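Local coordinates for ABC-type phosphate transport system, periplasmic component (Lactobacillus brevis, PDB 4ECF), which binds phosphate as the periplasmic component of an ABC transporter and probably passes it to the membrane components of the PstSACB complex for import, at residues A[41-45]-A[56-62]; A[10-15]-A[36-41]; A[104-110]-A[122-126]; A[81-85]-A[202-206]. All coordinates share one frame. Residues are numbered along the deposited sequence.

How the contacts relate
Two-lobed solute receptors of the periplasmic binding protein superfamily hold their ligand between lobes, and these four contacts sample that plan. Contacts 1 and 2, with centres about 8 Å apart, share Thr41 and form one wall of the phosphate site; they are tied together by Ser11 N to Asn57 O (2.8 Å) and Ser11 OG to Asp59 OD1 (2.6 Å). Contact 4 pairs two strands that probably run between the lobes; its centre lies about 17 Å from those of contacts 1 and 2, yet Ser206 OG reaches Asp59 O at 3.0 Å. Contact 3 belongs to the other lobe, about 27 Å from contact 1 between centres. Its strand leads to Arg127, which also binds the phosphate.

Contact 1: residues A[41-45]-A[56-62]; sequences TGTGL and GNSDLFA. With PO4 (phosphate ion), chain B.
Small residues let a helix lie close against a strand, and the first turn of helix 41-50 does so over the end of strand 55-58. The axes of 41-45 and 56-58 approach to 6.4 Å and run roughly antiparallel, 145° apart; the nearest CA pairs are Gly44-Gly56 (4.3 Å) and Thr41-Ser58 (4.6 Å). A CB on Gly44 would strike Asn57 O, and one on Gly56 would strike Gly44 O. Thr41 adopts the m rotamer, so that OG1 accepts the amide of Asp59 (N to OG1 3.1 Å) while donating to phosphate O2 (2.8 Å), which Thr41 N also binds at 2.8 Å; its CG2 lies 4.1 Å from Leu60 CG. Ser58 (chi1 t) turns OG to Leu60 O (2.7 Å). Leu45 (m, t) extends CD1 to 3.7 Å from Ser58 OG and CD2 to 4.2 Å from Ala62 CB. Asp59 (chi1 near -43°) brings OD2 to 2.5 Å from phosphate O4. A helix start and a post-strand loop converge on the anion. Strand 55-58 lies between strands 4-10 and 205-213, Ser11 OG is hydrogen-bonded to Asp59 OD1, and helix 132-140 touches Asp59 and Leu60.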
loop_
_atom_site.group_PDB
_atom_site.type_symbol
_atom_site.label_atom_id
_atom_site.label_comp_id
_atom_site.label_asym_id
_atom_site.label_seq_id
_atom_site.Cartn_x
_atom_site.Cartn_y
_atom_site.Cartn_z
ATOM N N THR A 41 -1.638 -5.124 6.568
ATOM C CA THR A 41 -0.270 -5.585 6.751
ATOM C C THR A 41 -0.063 -6.232 8.108
ATOM O O THR A 41 0.530 -7.296 8.218
ATOM C CB THR A 41 0.731 -4.433 6.532
ATOM O OG1 THR A 41 0.786 -4.164 5.120
ATOM C CG2 THR A 41 2.123 -4.796 7.049
ATOM N N GLY A 42 -0.571 -5.587 9.157
ATOM C CA GLY A 42 -0.367 -6.089 10.525
ATOM C C GLY A 42 -0.916 -7.480 10.775
ATOM O O GLY A 42 -0.253 -8.348 11.413
ATOM N N THR A 43 -2.102 -7.731 10.218
ATOM C CA THR A 43 -2.730 -9.041 10.253
ATOM C C THR A 43 -1.924 -10.052 9.393
ATOM O O THR A 43 -1.706 -11.197 9.806
ATOM C CB THR A 43 -4.181 -8.936 9.757
ATOM O OG1 THR A 43 -4.956 -8.171 10.696
ATOM C CG2 THR A 43 -4.810 -10.276 9.623
ATOM N N GLY A 44 -1.447 -9.635 8.230
ATOM C CA GLY A 44 -0.622 -10.478 7.408
ATOM C C GLY A 44 0.601 -10.984 8.151
ATOM O O GLY A 44 0.886 -12.174 8.160
ATOM N N LEU A 45 1.338 -10.059 8.761
ATOM C CA LEU A 45 2.525 -10.402 9.506
ATOM C C LEU A 45 2.215 -11.249 10.738
ATOM O O LEU A 45 2.895 -12.243 11.008
ATOM C CB LEU A 45 3.332 -9.150 9.860
ATOM C CG LEU A 45 3.927 -8.385 8.674
ATOM C CD1 LEU A 45 4.522 -7.071 9.144
ATOM C CD2 LEU A 45 4.946 -9.243 7.915
ATOM N N GLY A 56 1.921 -14.275 4.152
ATOM C CA GLY A 56 1.551 -13.005 4.752
ATOM C C GLY A 56 1.887 -11.892 3.794
ATOM O O GLY A 56 3.050 -11.706 3.398
ATOM N N ASN A 57 0.876 -11.176 3.351
ATOM C CA ASN A 57 1.026 -10.070 2.406
ATOM C C ASN A 57 1.305 -8.804 3.192
ATOM O O ASN A 57 0.483 -8.432 4.047
ATOM C CB ASN A 57 -0.286 -9.910 1.631
ATOM C CG ASN A 57 -0.653 -11.110 0.755
ATOM O OD1 ASN A 57 0.178 -11.988 0.440
ATOM N ND2 ASN A 57 -1.911 -11.156 0.362
ATOM N N SER A 58 2.410 -8.126 2.892
ATOM C CA SER A 58 2.849 -6.998 3.701
ATOM C C SER A 58 3.435 -5.865 2.839
ATOM O O SER A 58 4.218 -6.122 1.913
ATOM C CB SER A 58 3.902 -7.460 4.680
ATOM O OG SER A 58 4.448 -6.409 5.483
ATOM N N ASP A 59 3.119 -4.633 3.208
ATOM C CA ASP A 59 3.787 -3.437 2.652
ATOM C C ASP A 59 5.033 -3.039 3.395
ATOM O O ASP A 59 5.707 -2.074 2.996
ATOM C CB ASP A 59 2.843 -2.193 2.667
ATOM C CG ASP A 59 1.455 -2.508 2.229
ATOM O OD1 ASP A 59 1.269 -3.203 1.226
ATOM O OD2 ASP A 59 0.512 -1.975 2.872
ATOM N N LEU A 60 5.337 -3.729 4.482
ATOM C CA LEU A 60 6.449 -3.386 5.361
ATOM C C LEU A 60 7.431 -4.561 5.497
ATOM O O LEU A 60 7.056 -5.748 5.374
ATOM C CB LEU A 60 5.951 -2.996 6.761
ATOM C CG LEU A 60 4.920 -1.873 6.817
ATOM C CD1 LEU A 60 4.460 -1.646 8.271
ATOM C CD2 LEU A 60 5.448 -0.567 6.164
ATOM N N PHE A 61 8.677 -4.262 5.815
ATOM C CA PHE A 61 9.587 -5.316 6.300
ATOM C C PHE A 61 9.065 -5.863 7.631
ATOM O O PHE A 61 8.529 -5.080 8.455
ATOM C CB PHE A 61 11.020 -4.787 6.417
ATOM C CG PHE A 61 11.686 -4.578 5.085
ATOM C CD1 PHE A 61 11.471 -3.418 4.351
ATOM C CD2 PHE A 61 12.528 -5.528 4.563
ATOM C CE1 PHE A 61 12.090 -3.215 3.131
ATOM C CE2 PHE A 61 13.148 -5.338 3.331
ATOM C CZ PHE A 61 12.936 -4.165 2.629
ATOM N N ALA A 62 9.239 -7.175 7.861
ATOM C CA ALA A 62 8.651 -7.822 9.028
ATOM C C ALA A 62 9.102 -7.179 10.337
ATOM O O ALA A 62 8.271 -6.953 11.264
ATOM C CB ALA A 62 8.942 -9.307 9.035
HETATM P P PO4 B . -2.532 -2.065 4.168
HETATM O O1 PO4 B . -2.629 -0.557 4.365
HETATM O O2 PO4 B . -1.603 -2.727 5.120
HETATM O O3 PO4 B . -3.883 -2.725 4.158
HETATM O O4 PO4 B . -1.969 -2.344 2.690
#

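Contact 2: residues A[10-15]-A[36-41]; sequences GSTALQ and VQGGGT. With PO4 (phosphate ion), chain B.
A parallel strand pairing here opens into an anion-binding loop, at the ends of strands 4-10 and 32-39. It is consistent with a strand-turn-helix anion site using backbone amides. Gly10 bridges Gly39 (CA-CA 4.8 Å): its N donates to Gln37 O (3.2 Å) and weakly to Gly38 O (3.1 Å), and its O accepts Gly40 N (2.9 Å). Gly10, Gly39 and Gly40 have positive phi, unfavourable for a side chain. Residues 12-14 have helical angles, and Gly40 occupies the N-cap position before helix 41-50. Ser11 (chi1 t) forms an ST motif, OG accepting Leu14 N at 3.0 Å; Asp59 is its partner outside. Phosphate O3 receives Thr12 N (2.8 Å) and Thr12 OG1 (2.7 Å, chi1 p), O4 receives Ala13 N (2.9 Å), and Thr41 N and OG1 each reach O2 at 2.8 Å. Gln15 (t, t) lays OE1 3.3 Å from Gly38 CA, while its NE2 hydrogen-bonds Glu19. One water donates to Ser11 O and Gln37 O, each at 2.8 Å.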
loop_
_atom_site.group_PDB
_atom_site.type_symbol
_atom_site.label_atom_id
_atom_site.label_comp_id
_atom_site.label_asym_id
_atom_site.label_seq_id
_atom_site.Cartn_x
_atom_site.Cartn_y
_atom_site.Cartn_z
ATOM N N GLY A 10 -3.585 -10.391 4.253
ATOM C CA GLY A 10 -2.924 -9.192 4.808
ATOM C C GLY A 10 -3.141 -7.932 4.003
ATOM O O GLY A 10 -4.268 -7.497 3.825
ATOM N N SER A 11 -2.035 -7.285 3.655
ATOM C CA SER A 11 -2.073 -6.003 2.988
ATOM C C SER A 11 -3.189 -5.803 1.986
ATOM O O SER A 11 -3.291 -6.558 0.997
ATOM C CB SER A 11 -0.753 -5.770 2.295
ATOM O OG SER A 11 -0.872 -4.687 1.371
ATOM N N THR A 12 -4.044 -4.810 2.225
ATOM C CA THR A 12 -5.056 -4.436 1.238
ATOM C C THR A 12 -4.478 -3.657 0.043
ATOM O O THR A 12 -5.037 -3.713 -1.059
ATOM C CB THR A 12 -6.258 -3.675 1.876
ATOM O OG1 THR A 12 -5.848 -2.377 2.296
ATOM C CG2 THR A 12 -6.782 -4.470 3.066
ATOM N N ALA A 13 -3.326 -3.021 0.222
ATOM C CA ALA A 13 -2.634 -2.407 -0.905
ATOM C C ALA A 13 -2.154 -3.442 -1.941
ATOM O O ALA A 13 -2.163 -3.190 -3.152
ATOM C CB ALA A 13 -1.450 -1.578 -0.438
ATOM N N LEU A 14 -1.770 -4.629 -1.452
ATOM C CA LEU A 14 -1.170 -5.672 -2.260
ATOM C C LEU A 14 -2.252 -6.676 -2.744
ATOM O O LEU A 14 -2.083 -7.389 -3.734
ATOM C CB LEU A 14 -0.130 -6.390 -1.415
ATOM C CG LEU A 14 0.777 -7.432 -2.063
ATOM C CD1 LEU A 14 1.285 -7.066 -3.467
ATOM C CD2 LEU A 14 1.903 -7.793 -1.086
ATOM N N GLN A 15 -3.393 -6.644 -2.079
ATOM C CA GLN A 15 -4.456 -7.584 -2.320
ATOM C C GLN A 15 -4.837 -7.667 -3.808
ATOM O O GLN A 15 -5.037 -8.771 -4.348
ATOM C CB GLN A 15 -5.658 -7.241 -1.460
ATOM C CG GLN A 15 -6.736 -8.318 -1.482
ATOM C CD GLN A 15 -7.867 -8.032 -0.515
ATOM O OE1 GLN A 15 -7.761 -7.162 0.354
ATOM N NE2 GLN A 15 -8.953 -8.802 -0.643
ATOM N N VAL A 36 -7.351 -15.620 -1.189
ATOM C CA VAL A 36 -6.701 -14.354 -0.829
ATOM C C VAL A 36 -7.663 -13.574 0.060
ATOM O O VAL A 36 -8.875 -13.477 -0.230
ATOM C CB VAL A 36 -6.364 -13.521 -2.087
ATOM C CG1 VAL A 36 -5.537 -12.319 -1.704
ATOM C CG2 VAL A 36 -5.591 -14.360 -3.105
ATOM N N GLN A 37 -7.141 -13.072 1.163
ATOM C CA GLN A 37 -7.910 -12.183 2.036
ATOM C C GLN A 37 -7.148 -10.892 2.275
ATOM O O GLN A 37 -5.935 -10.810 2.095
ATOM C CB GLN A 37 -8.130 -12.816 3.413
ATOM C CG GLN A 37 -8.858 -14.156 3.406
ATOM C CD GLN A 37 -8.937 -14.808 4.791
ATOM O OE1 GLN A 37 -8.701 -14.166 5.844
ATOM N NE2 GLN A 37 -9.309 -16.076 4.806
ATOM N N GLY A 38 -7.895 -9.891 2.751
ATOM C CA GLY A 38 -7.313 -8.641 3.243
ATOM C C GLY A 38 -6.969 -8.735 4.717
ATOM O O GLY A 38 -6.438 -9.772 5.184
ATOM N N GLY A 39 -7.296 -7.680 5.471
ATOM C CA GLY A 39 -6.961 -7.581 6.892
ATOM C C GLY A 39 -5.912 -6.560 7.277
ATOM O O GLY A 39 -5.835 -6.134 8.436
ATOM N N GLY A 40 -5.087 -6.198 6.316
ATOM C CA GLY A 40 -4.028 -5.232 6.501
ATOM C C GLY A 40 -2.692 -5.913 6.718
ATOM O O GLY A 40 -2.627 -7.078 7.133
ATOM N N THR A 41 -1.638 -5.124 6.568
ATOM C CA THR A 41 -0.270 -5.585 6.751
ATOM C C THR A 41 -0.063 -6.232 8.108
ATOM O O THR A 41 0.530 -7.296 8.218
ATOM C CB THR A 41 0.731 -4.433 6.532
ATOM O OG1 THR A 41 0.786 -4.164 5.120
ATOM C CG2 THR A 41 2.123 -4.796 7.049
HETATM P P PO4 B . -2.532 -2.065 4.168
HETATM O O1 PO4 B . -2.629 -0.557 4.365
HETATM O O2 PO4 B . -1.603 -2.727 5.120
HETATM O O3 PO4 B . -3.883 -2.725 4.158
HETATM O O4 PO4 B . -1.969 -2.344 2.690
HETATM O O HOH W 1 -3.940 -9.317 0.830
#

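Contact 3: residues A[104-110]-A[122-126]; sequences IFTGQIT and IVLIN
The backbone of 104-110 leaves helix 98-105 through a Schellman motif: Gly107, with phi near 87°, donates its N to Ile104 O at 3.1 Å, and the chain then turns through Gln108 into the extended Ile109. Facing it, 122-126 enters strand 123-127, so the contact joins a helix end to a strand of the alpha/beta lobe that lies across the cleft from strand 4-10. The two backbones come closer toward Thr110: CA-CA is 6.9 Å for Phe105-Leu124 and 5.4 Å for Thr110-Ile122, where Ile122 N donates to Thr110 O (2.9 Å, nearly linear). Alternation along the strand selects the packing residues: Ile122 and Leu124 point toward the helix end, Val123 and Ile125 away. Ile122 (m, t) packs CD1 against both Ile104 CG1 (3.8 Å) and Ile109 CG2 (3.9 Å). Leu124 (m, t) sets CD2 3.7 Å from Ile104 CG2 and over the face of Phe105, a CH-pi contact 4.2 Å from the ring centroid and 12° off the normal. Phe105, chi1 near -88°, presents its edge to Asn126, with CE1 4.0 Å from ND2; ND2 is hydrogen-bonded to Tyr172 OH. Ile170 of strand 169-174 and Phe137, edge-to-face with Phe105, extend the apolar layer. At the polar margin one water donates to Thr110 O (2.9 Å) and to Ile122 O (2.7 Å).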
loop_
_atom_site.group_PDB
_atom_site.type_symbol
_atom_site.label_atom_id
_atom_site.label_comp_id
_atom_site.label_asym_id
_atom_site.label_seq_id
_atom_site.Cartn_x
_atom_site.Cartn_y
_atom_site.Cartn_z
ATOM N N ILE A 104 -2.576 19.644 8.019
ATOM C CA ILE A 104 -3.931 19.067 7.926
ATOM C C ILE A 104 -4.075 17.811 8.772
ATOM O O ILE A 104 -5.032 17.676 9.540
ATOM C CB ILE A 104 -4.351 18.848 6.444
ATOM C CG1 ILE A 104 -4.591 20.232 5.807
ATOM C CG2 ILE A 104 -5.567 17.899 6.316
ATOM C CD1 ILE A 104 -4.832 20.245 4.310
ATOM N N PHE A 105 -3.148 16.879 8.631
ATOM C CA PHE A 105 -3.252 15.600 9.360
ATOM C C PHE A 105 -3.020 15.728 10.871
ATOM O O PHE A 105 -3.514 14.893 11.633
ATOM C CB PHE A 105 -2.376 14.525 8.704
ATOM C CG PHE A 105 -3.095 13.776 7.603
ATOM C CD1 PHE A 105 -3.868 12.670 7.906
ATOM C CD2 PHE A 105 -3.105 14.245 6.299
ATOM C CE1 PHE A 105 -4.572 11.990 6.899
ATOM C CE2 PHE A 105 -3.796 13.586 5.298
ATOM C CZ PHE A 105 -4.552 12.462 5.608
ATOM N N THR A 106 -2.300 16.765 11.294
ATOM C CA THR A 106 -2.160 17.045 12.717
ATOM C C THR A 106 -3.283 17.870 13.304
ATOM O O THR A 106 -3.291 18.118 14.538
ATOM C CB THR A 106 -0.814 17.693 13.039
ATOM O OG1 THR A 106 -0.761 18.941 12.384
ATOM C CG2 THR A 106 0.337 16.758 12.621
ATOM N N GLY A 107 -4.185 18.400 12.470
ATOM C CA GLY A 107 -5.297 19.217 12.959
ATOM C C GLY A 107 -5.024 20.700 13.125
ATOM O O GLY A 107 -5.846 21.429 13.680
ATOM N N GLN A 108 -3.861 21.171 12.703
ATOM C CA GLN A 108 -3.548 22.586 12.770
ATOM C C GLN A 108 -4.329 23.429 11.760
ATOM O O GLN A 108 -4.608 24.588 12.007
ATOM C CB GLN A 108 -2.054 22.803 12.535
ATOM C CG GLN A 108 -1.189 22.202 13.630
ATOM C CD GLN A 108 0.249 22.300 13.261
ATOM O OE1 GLN A 108 0.818 23.392 13.302
ATOM N NE2 GLN A 108 0.830 21.201 12.819
ATOM N N ILE A 109 -4.624 22.851 10.603
ATOM C CA ILE A 109 -5.474 23.449 9.580
ATOM C C ILE A 109 -6.756 22.631 9.562
ATOM O O ILE A 109 -6.716 21.391 9.522
ATOM C CB ILE A 109 -4.806 23.387 8.201
ATOM C CG1 ILE A 109 -3.684 24.448 8.106
ATOM C CG2 ILE A 109 -5.830 23.584 7.080
ATOM C CD1 ILE A 109 -2.802 24.280 6.875
ATOM N N THR A 110 -7.899 23.304 9.690
ATOM C CA THR A 110 -9.174 22.573 9.851
ATOM C C THR A 110 -10.231 22.878 8.770
ATOM O O THR A 110 -11.286 22.280 8.772
ATOM C CB THR A 110 -9.808 22.874 11.229
ATOM O OG1 THR A 110 -10.049 24.269 11.332
ATOM C CG2 THR A 110 -8.884 22.385 12.380
ATOM N N ILE A 122 -12.541 20.267 7.093
ATOM C CA ILE A 122 -11.789 19.079 6.691
ATOM C C ILE A 122 -12.228 17.885 7.541
ATOM O O ILE A 122 -12.439 18.038 8.762
ATOM C CB ILE A 122 -10.283 19.299 6.851
ATOM C CG1 ILE A 122 -9.843 20.489 6.004
ATOM C CG2 ILE A 122 -9.511 17.993 6.575
ATOM C CD1 ILE A 122 -8.355 20.819 6.096
ATOM N N VAL A 123 -12.399 16.722 6.908
ATOM C CA VAL A 123 -12.687 15.493 7.618
ATOM C C VAL A 123 -11.561 14.525 7.353
ATOM O O VAL A 123 -11.438 13.998 6.224
ATOM C CB VAL A 123 -14.021 14.855 7.125
ATOM C CG1 VAL A 123 -14.286 13.529 7.840
ATOM C CG2 VAL A 123 -15.187 15.825 7.302
ATOM N N LEU A 124 -10.747 14.272 8.375
ATOM C CA LEU A 124 -9.659 13.309 8.249
ATOM C C LEU A 124 -10.239 11.910 8.300
ATOM O O LEU A 124 -11.078 11.589 9.162
ATOM C CB LEU A 124 -8.621 13.489 9.382
ATOM C CG LEU A 124 -7.934 14.848 9.459
ATOM C CD1 LEU A 124 -7.041 14.885 10.697
ATOM C CD2 LEU A 124 -7.173 15.187 8.184
ATOM N N ILE A 125 -9.782 11.076 7.368
ATOM C CA ILE A 125 -10.097 9.651 7.378
ATOM C C ILE A 125 -8.778 8.888 7.464
ATOM O O ILE A 125 -7.889 9.090 6.650
ATOM C CB ILE A 125 -10.884 9.247 6.107
ATOM C CG1 ILE A 125 -12.129 10.131 5.922
ATOM C CG2 ILE A 125 -11.237 7.762 6.146
ATOM C CD1 ILE A 125 -13.217 9.896 6.926
ATOM N N ASN A 126 -8.635 8.037 8.470
ATOM C CA ASN A 126 -7.398 7.281 8.658
ATOM C C ASN A 126 -7.652 5.801 8.494
ATOM O O ASN A 126 -8.797 5.322 8.586
ATOM C CB ASN A 126 -6.822 7.533 10.064
ATOM C CG ASN A 126 -5.977 8.780 10.113
ATOM O OD1 ASN A 126 -6.240 9.668 10.915
ATOM N ND2 ASN A 126 -4.953 8.836 9.302
HETATM O O HOH W 2 -11.704 19.926 10.495
#

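Contact 4: residues A[81-85]-A[202-206]; sequences VGITP and WRIWS. With EDO (1,2-ethanediol), chain F; EDO (1,2-ethanediol), chain L.
Ile83, Ile204 and Val81 bury the most surface, and each combines backbone bonds and side-chain cover. Ile83 donates its N to Ile204 O (3.0 Å); its CB lies 3.8 Å from Ile204 CG2. Its carbonyl turns to the indole of Trp202, whose NE1 donates to Ile83 O at 2.9 Å. Trp202 (chi1 t, chi2 near -90°) meets Pro85 at its ring edge, CZ2 to CD 3.9 Å. Val81 pairs with Ser206 as an antiparallel hydrogen-bonded pair (CA-CA 5.6 Å): Val81 N to Ser206 O and Ser206 N to Val81 O both measure 2.9 Å. Both residues are p about chi1, with Val81 CG1 3.8 Å from Ser206 OG, whose hydrogen-bond partner is Asp59 O. Gly82 and Trp205 form a non-hydrogen-bonded pair at 4.2 Å between CA atoms. Such strands are consistent with the hinge of the periplasmic binding protein fold: 205-213 also pairs with 55-58, and 73-87 with 169-174. The end-to-end directions of 81-85 and 202-206 stand 125° apart. Trp205 (chi1 p) carries its ring away to Arg252 in a cation-pi contact, and its NE1 bonds Asn200. C2 of the chain F ethanediol lies over one face of Trp202, and its O2 accepts Arg203 N at 2.9 Å.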
loop_
_atom_site.group_PDB
_atom_site.type_symbol
_atom_site.label_atom_id
_atom_site.label_comp_id
_atom_site.label_asym_id
_atom_site.label_seq_id
_atom_site.Cartn_x
_atom_site.Cartn_y
_atom_site.Cartn_z
ATOM N N VAL A 81 4.761 -0.342 -4.498
ATOM C CA VAL A 81 3.451 0.345 -4.561
ATOM C C VAL A 81 3.610 1.809 -4.138
ATOM O O VAL A 81 4.242 2.106 -3.114
ATOM C CB VAL A 81 2.402 -0.397 -3.706
ATOM C CG1 VAL A 81 2.722 -0.269 -2.202
ATOM C CG2 VAL A 81 0.993 0.044 -4.070
ATOM N N GLY A 82 3.052 2.710 -4.942
ATOM C CA GLY A 82 2.931 4.108 -4.590
ATOM C C GLY A 82 1.705 4.339 -3.731
ATOM O O GLY A 82 0.694 3.613 -3.846
ATOM N N ILE A 83 1.824 5.299 -2.832
ATOM C CA ILE A 83 0.716 5.744 -1.961
ATOM C C ILE A 83 0.489 7.231 -2.196
ATOM O O ILE A 83 1.450 8.043 -2.243
ATOM C CB ILE A 83 1.039 5.464 -0.488
ATOM C CG1 ILE A 83 1.135 3.952 -0.259
ATOM C CG2 ILE A 83 0.005 6.142 0.469
ATOM C CD1 ILE A 83 1.972 3.615 0.951
ATOM N N THR A 84 -0.782 7.594 -2.310
ATOM C CA THR A 84 -1.158 8.981 -2.583
ATOM C C THR A 84 -2.274 9.465 -1.646
ATOM O O THR A 84 -3.178 8.708 -1.303
ATOM C CB THR A 84 -1.596 9.199 -4.023
ATOM O OG1 THR A 84 -1.863 10.598 -4.245
ATOM C CG2 THR A 84 -2.831 8.417 -4.394
ATOM N N PRO A 85 -2.172 10.715 -1.199
ATOM C CA PRO A 85 -3.374 11.319 -0.593
ATOM C C PRO A 85 -4.487 11.379 -1.621
ATOM O O PRO A 85 -4.246 11.504 -2.840
ATOM C CB PRO A 85 -2.938 12.734 -0.226
ATOM C CG PRO A 85 -1.499 12.855 -0.528
ATOM C CD PRO A 85 -1.103 11.709 -1.400
ATOM N N TRP A 202 8.649 11.317 -6.072
ATOM C CA TRP A 202 7.506 11.012 -5.217
ATOM C C TRP A 202 8.010 10.024 -4.161
ATOM O O TRP A 202 8.476 8.934 -4.512
ATOM C CB TRP A 202 6.392 10.339 -6.051
ATOM C CG TRP A 202 5.178 10.102 -5.188
ATOM C CD1 TRP A 202 4.884 8.961 -4.427
ATOM C CD2 TRP A 202 4.117 11.041 -4.890
ATOM N NE1 TRP A 202 3.718 9.150 -3.719
ATOM C CE2 TRP A 202 3.195 10.366 -3.998
ATOM C CE3 TRP A 202 3.792 12.315 -5.338
ATOM C CZ2 TRP A 202 2.060 11.001 -3.482
ATOM C CZ3 TRP A 202 2.639 12.914 -4.843
ATOM C CH2 TRP A 202 1.785 12.256 -3.954
ATOM N N ARG A 203 8.033 10.436 -2.900
ATOM C CA ARG A 203 8.707 9.680 -1.835
ATOM C C ARG A 203 7.819 8.658 -1.149
ATOM O O ARG A 203 8.315 7.810 -0.369
ATOM C CB ARG A 203 9.230 10.646 -0.771
ATOM C CG ARG A 203 10.381 11.525 -1.271
ATOM C CD ARG A 203 10.900 12.463 -0.182
ATOM N NE ARG A 203 11.503 11.748 0.965
ATOM C CZ ARG A 203 10.985 11.646 2.196
ATOM N NH1 ARG A 203 9.814 12.201 2.511
ATOM N NH2 ARG A 203 11.653 10.982 3.130
ATOM N N ILE A 204 6.521 8.762 -1.342
ATOM C CA ILE A 204 5.577 7.898 -0.577
ATOM C C ILE A 204 5.290 6.605 -1.367
ATOM O O ILE A 204 4.432 6.576 -2.244
ATOM C CB ILE A 204 4.249 8.619 -0.207
ATOM C CG1 ILE A 204 4.444 10.112 0.098
ATOM C CG2 ILE A 204 3.613 7.859 0.951
ATOM C CD1 ILE A 204 3.121 10.797 0.412
ATOM N N TRP A 205 6.024 5.535 -1.014
ATOM C CA TRP A 205 5.973 4.264 -1.711
ATOM C C TRP A 205 6.595 3.261 -0.786
ATOM O O TRP A 205 7.365 3.621 0.144
ATOM C CB TRP A 205 6.671 4.283 -3.071
ATOM C CG TRP A 205 8.121 4.680 -3.047
ATOM C CD1 TRP A 205 8.663 5.918 -3.337
ATOM C CD2 TRP A 205 9.241 3.792 -2.844
ATOM N NE1 TRP A 205 10.030 5.877 -3.267
ATOM C CE2 TRP A 205 10.447 4.618 -2.964
ATOM C CE3 TRP A 205 9.372 2.437 -2.515
ATOM C CZ2 TRP A 205 11.714 4.083 -2.819
ATOM C CZ3 TRP A 205 10.672 1.916 -2.382
ATOM C CH2 TRP A 205 11.808 2.737 -2.523
ATOM N N SER A 206 6.291 1.996 -1.004
ATOM C CA SER A 206 6.985 0.931 -0.268
ATOM C C SER A 206 7.177 -0.303 -1.139
ATOM O O SER A 206 6.541 -0.435 -2.176
ATOM C CB SER A 206 6.255 0.540 1.017
ATOM O OG SER A 206 5.083 -0.214 0.740
HETATM C C1 EDO F . 6.368 14.806 -3.259
HETATM O O1 EDO F . 7.224 15.713 -2.526
HETATM C C2 EDO F . 5.853 13.640 -2.422
HETATM O O2 EDO F . 6.903 12.845 -1.874
HETATM C C1 EDO L . 7.896 14.185 4.256
HETATM O O1 EDO L . 8.037 12.958 5.020
HETATM C C2 EDO L . 9.261 14.817 3.955
HETATM O O2 EDO L . 9.509 16.013 4.720
#